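Local coordinates for hydrolase, HAD superfamily, subfamily III A (Legionella pneumophila, PDB 3N1U), which probably hydrolyses 3-deoxy-D-manno-octulosonate 8-phosphate to KDO and inorganic phosphate, a magnesium-dependent step of lipopolysaccharide biosynthesis, at the interface of chains A and B. Numbering follows the deposited sequence. Chains: chain A/B, Hydrolase, HAD superfamily, subfamily III A.

The interface of chains A and B. Residues chain A 42-44; chain B 38-40.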
loop_
_atom_site.group_PDB
_atom_site.type_symbol
_atom_site.label_atom_id
_atom_site.label_comp_id
_atom_site.label_asym_id
_atom_site.label_seq_id
_atom_site.Cartn_x
_atom_site.Cartn_y
_atom_site.Cartn_z
ATOM N N ASN A 42 -3.435 19.930 4.458
ATOM C CA ASN A 42 -2.040 19.498 4.461
ATOM C C ASN A 42 -1.910 18.330 3.483
ATOM O O ASN A 42 -2.908 17.641 3.246
ATOM C CB ASN A 42 -1.601 19.021 5.838
ATOM C CG ASN A 42 -0.057 18.864 5.955
ATOM O OD1 ASN A 42 0.746 19.366 5.118
ATOM N ND2 ASN A 42 0.356 18.151 7.014
ATOM N N GLU A 43 -0.720 18.133 2.926
ATOM C CA GLU A 43 -0.481 17.097 1.869
ATOM C C GLU A 43 0.766 16.329 2.233
ATOM O O GLU A 43 1.716 16.888 2.841
ATOM C CB GLU A 43 -0.246 17.712 0.483
ATOM C CG GLU A 43 -1.305 18.685 -0.044
ATOM C CD GLU A 43 -0.754 19.590 -1.156
ATOM O OE1 GLU A 43 -0.354 20.758 -0.879
ATOM O OE2 GLU A 43 -0.704 19.127 -2.309
ATOM N N LEU A 44 0.823 15.070 1.799
ATOM C CA LEU A 44 2.051 14.315 2.011
ATOM C C LEU A 44 2.270 13.513 0.768
ATOM O O LEU A 44 1.329 13.311 -0.022
ATOM C CB LEU A 44 1.893 13.364 3.204
ATOM C CG LEU A 44 1.544 13.945 4.547
ATOM C CD1 LEU A 44 0.027 13.838 4.781
ATOM C CD2 LEU A 44 2.247 13.105 5.635
ATOM N N ASP B 38 5.411 15.453 4.997
ATOM C CA ASP B 38 4.393 16.447 4.752
ATOM C C ASP B 38 4.929 17.832 4.278
ATOM O O ASP B 38 6.133 17.997 4.096
ATOM C CB ASP B 38 3.373 16.524 5.925
ATOM C CG ASP B 38 3.841 17.387 7.086
ATOM O OD1 ASP B 38 4.955 17.944 7.032
ATOM O OD2 ASP B 38 3.060 17.483 8.057
ATOM N N ASN B 39 4.018 18.770 4.027
ATOM C CA ASN B 39 4.386 20.117 3.568
ATOM C C ASN B 39 5.227 20.904 4.587
ATOM O O ASN B 39 5.874 21.891 4.238
ATOM C CB ASN B 39 3.130 20.933 3.279
ATOM C CG ASN B 39 2.552 20.637 1.923
ATOM O OD1 ASN B 39 3.272 20.191 1.005
ATOM N ND2 ASN B 39 1.266 20.930 1.752
ATOM N N HIS B 40 5.162 20.502 5.853
ATOM C CA HIS B 40 5.929 21.200 6.880
ATOM C C HIS B 40 7.222 20.452 7.223
ATOM O O HIS B 40 7.945 20.858 8.121
ATOM C CB HIS B 40 5.076 21.438 8.135
ATOM C CG HIS B 40 3.741 22.063 7.858
ATOM N ND1 HIS B 40 2.552 21.365 7.978
ATOM C CD2 HIS B 40 3.402 23.318 7.473
ATOM C CE1 HIS B 40 1.543 22.163 7.675
ATOM N NE2 HIS B 40 2.032 23.353 7.370
#
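A:Asn42 meets B:Asp38 where the beta-hairpin of one subunit lies against that of its neighbour in the KdsC-type homotetramer. The amide ND2 of A:Asn42 donates to the carboxylate OD2 of B:Asp38 at 3.0 Å, with the oxygen almost in the amide plane. The two side chains cross at about a right angle; their flat groups are turned 65° apart, and the N-H meets OD2 from above the carboxylate plane. An asparagine suits this place because its neutral amide can donate to the acid while its OD1 points end-on at CB of B:Asn39, 3.4 Å away, and weakly accepts the backbone N of A:Glu43, which steadies the amide.

A second amide–carboxylate pair runs in the reverse sense. ND2 of B:Asn39, a neutral donor, gives a nearly straight bond to OE1 of A:Glu43, 3.1 Å away. Glutamate has the reach for this: extended beyond CG, it carries its carboxylate to the end of the B:Asn39 side chain, which it crosses at a slant, the two flat groups nearly perpendicular. The donor again approaches above the acid's plane. Each chain thus supplies one amide and one acid, although the surrounding interface is not an exact two-fold.

Beneath these polar pairs, A:Leu44 of strand 43-48 and B:Asp38 of strand 34-38 form an antiparallel bridge between the chains. Leucine gives the bridge an apolar branch: its CG rests on CB of B:Asp38 at 3.4 Å, using the aspartate's short apolar stem. The backbone N of B:Asn39 adds a weak bond to O of A:Glu43.

Around this first shell, the ND1-CE1 edge of the B:His40 imidazole sits loosely over the A:Asn42 amide face, the planes 41° apart. With chi1 at 83°, CG of B:Asp38 sits between its own backbone N and carbonyl carbon, swinging the carboxylate toward the following turn; there OD1 accepts a hydrogen bond from the backbone N of B:His40 at 2.8 Å, from well above the carboxylate plane.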